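Local coordinates for aryl acylamidase (bacterium CSBL00001, PDB 4YJ6), which probably hydrolyses the amide bond of aryl acylamides, as a member of the amidase signature family of hydrolases, at residues Leu273-Gly278 / Val304-Leu309. Sequence-based numbering, arbitrary orientation.
Sequences LTLNYG and VEFVDL
Leu273 pairs with Phe306 in a parallel beta bridge between the end of strand 270-273 and the edge strand 303-306 of the mixed central sheet; helix 284-299, which connects the two strands, completes a beta-alpha-beta crossover. Leu273 is gripped through both backbone polar atoms: its N donates to Glu305 O (2.9 Å, a bent 135° at the hydrogen), and its O accepts a straighter bond from Val307 N at 2.9 Å. Phe306 CA adds a CA-H...O contact to Leu273 O.

The side chains of the bridged pair run side by side. CG of Leu273 lies anti to the backbone N (chi1 171°), 3.9 Å from Phe306 CE1. CD2 of Leu273 sits over one face of the Phe306 ring, 3.9 Å from its centroid, in a CH-pi contact displaced toward CE1 and CZ. Leu275 comes to the same ring from its edge, with CG in the ring plane 3.8 Å from CE1. Leu273 and Leu275 also pack on helix 284-299.

Beyond the bridge, Leu309 CD2 meets the edge of the Tyr277 ring, 4.1 Å from CD1, and both residues touch Met385 of helix 368-389. A water donates to Val307 O (2.7 Å) and sits unusually close to Thr274 OG1. That hydroxyl also takes weak bonds from the backbone N of Asn276 and of Tyr277. Asn276 also forms an Asx turn, its OD1 accepting from Gly278 N (2.8 Å), the donor above the carbonyl plane.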
ATOM      1  N   LEU A 273      -9.475 -21.096   2.226  1.00 12.34           N
ATOM      2  CA  LEU A 273     -10.167 -19.933   2.801  1.00 12.36           C
ATOM      3  C   LEU A 273      -9.952 -19.932   4.316  1.00 13.13           C
ATOM      4  O   LEU A 273     -10.060 -20.976   4.971  1.00 11.94           O
ATOM      5  CB  LEU A 273     -11.678 -20.033   2.493  1.00 11.43           C
ATOM      6  CG  LEU A 273     -12.566 -19.016   3.194  1.00 13.09           C
ATOM      7  CD1 LEU A 273     -12.215 -17.600   2.771  1.00 13.56           C
ATOM      8  CD2 LEU A 273     -14.066 -19.343   2.896  1.00 14.25           C
ATOM      9  N   THR A 274      -9.604 -18.774   4.879  1.00 12.48           N
ATOM     10  CA  THR A 274      -9.598 -18.624   6.342  1.00 12.35           C
ATOM     11  C   THR A 274     -10.262 -17.310   6.695  1.00 16.39           C
ATOM     12  O   THR A 274     -10.085 -16.323   5.992  1.00 13.41           O
ATOM     13  CB  THR A 274      -8.176 -18.656   6.914  1.00 13.39           C
ATOM     14  OG1 THR A 274      -8.235 -18.483   8.335  1.00 14.46           O
ATOM     15  CG2 THR A 274      -7.253 -17.552   6.254  1.00 15.08           C
ATOM     16  N   LEU A 275     -11.062 -17.281   7.761  1.00 12.86           N
ATOM     17  CA  LEU A 275     -11.678 -16.020   8.156  1.00 12.19           C
ATOM     18  C   LEU A 275     -10.893 -15.253   9.215  1.00 12.89           C
ATOM     19  O   LEU A 275     -11.236 -14.127   9.534  1.00 14.26           O
ATOM     20  CB  LEU A 275     -13.135 -16.261   8.607  1.00 15.52           C
ATOM     21  CG  LEU A 275     -13.959 -16.946   7.509  1.00 16.55           C
ATOM     22  CD1 LEU A 275     -15.364 -17.268   8.040  1.00 19.09           C
ATOM     23  CD2 LEU A 275     -14.040 -16.100   6.222  1.00 17.26           C
ATOM     24  N   ASN A 276      -9.829 -15.842   9.768  1.00 13.10           N
ATOM     25  CA  ASN A 276      -9.078 -15.177  10.816  1.00 14.29           C
ATOM     26  C   ASN A 276      -7.689 -15.760  11.022  1.00 14.12           C
ATOM     27  O   ASN A 276      -7.030 -15.448  12.017  1.00 13.17           O
ATOM     28  CB  ASN A 276      -9.863 -15.279  12.147  1.00 16.10           C
ATOM     29  CG  ASN A 276     -10.160 -16.713  12.542  1.00 19.85           C
ATOM     30  OD1 ASN A 276      -9.659 -17.681  11.953  1.00 14.75           O
ATOM     31  ND2 ASN A 276     -11.068 -16.862  13.527  1.00 31.01           N
ATOM     32  N   TYR A 277      -7.217 -16.547  10.040  1.00 13.96           N
ATOM     33  CA  TYR A 277      -5.930 -17.247  10.130  1.00 13.98           C
ATOM     34  C   TYR A 277      -5.799 -18.059  11.405  1.00 16.34           C
ATOM     35  O   TYR A 277      -4.684 -18.388  11.831  1.00 15.20           O
ATOM     36  CB  TYR A 277      -4.746 -16.258  10.036  1.00 12.02           C
ATOM     37  CG  TYR A 277      -4.675 -15.420   8.772  1.00 12.24           C
ATOM     38  CD1 TYR A 277      -3.994 -15.885   7.628  1.00 14.30           C
ATOM     39  CD2 TYR A 277      -5.215 -14.165   8.720  1.00 13.01           C
ATOM     40  CE1 TYR A 277      -3.869 -15.091   6.463  1.00 14.16           C
ATOM     41  CE2 TYR A 277      -5.076 -13.340   7.556  1.00 14.26           C
ATOM     42  CZ  TYR A 277      -4.411 -13.820   6.428  1.00 14.78           C
ATOM     43  OH  TYR A 277      -4.292 -13.005   5.295  1.00 12.40           O
ATOM     44  N   GLY A 278      -6.948 -18.423  11.985  1.00 14.52           N
ATOM     45  CA  GLY A 278      -6.980 -19.226  13.197  1.00 19.28           C
ATOM     46  C   GLY A 278      -6.530 -18.542  14.468  1.00 19.71           C
ATOM     47  O   GLY A 278      -6.571 -19.161  15.540  1.00 22.26           O
ATOM     48  N   VAL A 304     -13.231 -24.225  -3.469  1.00 13.54           N
ATOM     49  CA  VAL A 304     -12.854 -23.455  -2.285  1.00 13.30           C
ATOM     50  C   VAL A 304     -13.154 -24.300  -1.054  1.00 17.59           C
ATOM     51  O   VAL A 304     -14.241 -24.903  -0.968  1.00 15.38           O
ATOM     52  CB  VAL A 304     -13.652 -22.139  -2.184  1.00 14.01           C
ATOM     53  CG1 VAL A 304     -13.249 -21.347  -0.941  1.00 15.89           C
ATOM     54  CG2 VAL A 304     -13.464 -21.263  -3.461  1.00 16.32           C
ATOM     55  N   GLU A 305     -12.224 -24.340  -0.106  1.00 13.56           N
ATOM     56  CA  GLU A 305     -12.512 -24.994   1.185  1.00 14.35           C
ATOM     57  C   GLU A 305     -11.784 -24.285   2.316  1.00 15.39           C
ATOM     58  O   GLU A 305     -10.732 -23.651   2.098  1.00 13.76           O
ATOM     59  CB  GLU A 305     -12.141 -26.481   1.145  1.00 18.52           C
ATOM     60  CG  GLU A 305     -10.669 -26.730   1.134  1.00 22.40           C
ATOM     61  CD  GLU A 305     -10.280 -28.195   0.821  1.00 25.99           C
ATOM     62  OE1 GLU A 305     -10.631 -28.722  -0.260  1.00 34.84           O
ATOM     63  OE2 GLU A 305      -9.567 -28.793   1.633  1.00 22.80           O
ATOM     64  N   PHE A 306     -12.343 -24.345   3.518  1.00 13.35           N
ATOM     65  CA  PHE A 306     -11.667 -23.801   4.694  1.00 11.56           C
ATOM     66  C   PHE A 306     -10.371 -24.532   5.006  1.00 12.39           C
ATOM     67  O   PHE A 306     -10.273 -25.747   4.838  1.00 15.30           O
ATOM     68  CB  PHE A 306     -12.598 -23.824   5.929  1.00 12.26           C
ATOM     69  CG  PHE A 306     -13.684 -22.804   5.881  1.00 13.74           C
ATOM     70  CD1 PHE A 306     -13.438 -21.494   6.288  1.00 15.43           C
ATOM     71  CD2 PHE A 306     -14.952 -23.126   5.426  1.00 15.41           C
ATOM     72  CE1 PHE A 306     -14.441 -20.536   6.238  1.00 17.39           C
ATOM     73  CE2 PHE A 306     -15.969 -22.155   5.375  1.00 16.22           C
ATOM     74  CZ  PHE A 306     -15.709 -20.864   5.776  1.00 14.34           C
ATOM     75  N   VAL A 307      -9.344 -23.756   5.372  1.00 13.13           N
ATOM     76  CA  VAL A 307      -8.059 -24.312   5.772  1.00 12.02           C
ATOM     77  C   VAL A 307      -7.632 -23.775   7.139  1.00 13.69           C
ATOM     78  O   VAL A 307      -7.987 -22.668   7.540  1.00 16.04           O
ATOM     79  CB  VAL A 307      -6.939 -23.992   4.714  1.00 12.09           C
ATOM     80  CG1 VAL A 307      -7.294 -24.627   3.404  1.00 17.66           C
ATOM     81  CG2 VAL A 307      -6.735 -22.453   4.548  1.00 15.49           C
ATOM     82  N   ASP A 308      -6.820 -24.555   7.826  1.00 13.22           N
ATOM     83  CA  ASP A 308      -6.242 -24.155   9.105  1.00 14.18           C
ATOM     84  C   ASP A 308      -4.715 -24.027   8.925  1.00 12.44           C
ATOM     85  O   ASP A 308      -4.032 -24.989   8.661  1.00 13.62           O
ATOM     86  CB  ASP A 308      -6.570 -25.213  10.173  1.00 13.32           C
ATOM     87  CG  ASP A 308      -5.942 -24.900  11.499  1.00 18.02           C
ATOM     88  OD1 ASP A 308      -5.552 -23.732  11.731  1.00 15.51           O
ATOM     89  OD2 ASP A 308      -5.793 -25.828  12.323  1.00 17.16           O
ATOM     90  N   LEU A 309      -4.200 -22.810   9.015  1.00 13.33           N
ATOM     91  CA  LEU A 309      -2.758 -22.614   8.885  1.00 15.75           C
ATOM     92  C   LEU A 309      -1.960 -23.239  10.017  1.00 15.94           C
ATOM     93  O   LEU A 309      -0.788 -23.553   9.846  1.00 14.42           O
ATOM     94  CB  LEU A 309      -2.430 -21.125   8.840  1.00 14.67           C
ATOM     95  CG  LEU A 309      -2.401 -20.599   7.412  1.00 18.43           C
ATOM     96  CD1 LEU A 309      -3.859 -20.485   6.900  1.00 18.33           C
ATOM     97  CD2 LEU A 309      -1.674 -19.277   7.380  1.00 16.51           C
TER
HETATM   98  O   HOH W   1      -7.911 -20.735   9.472  1.00 20.91           O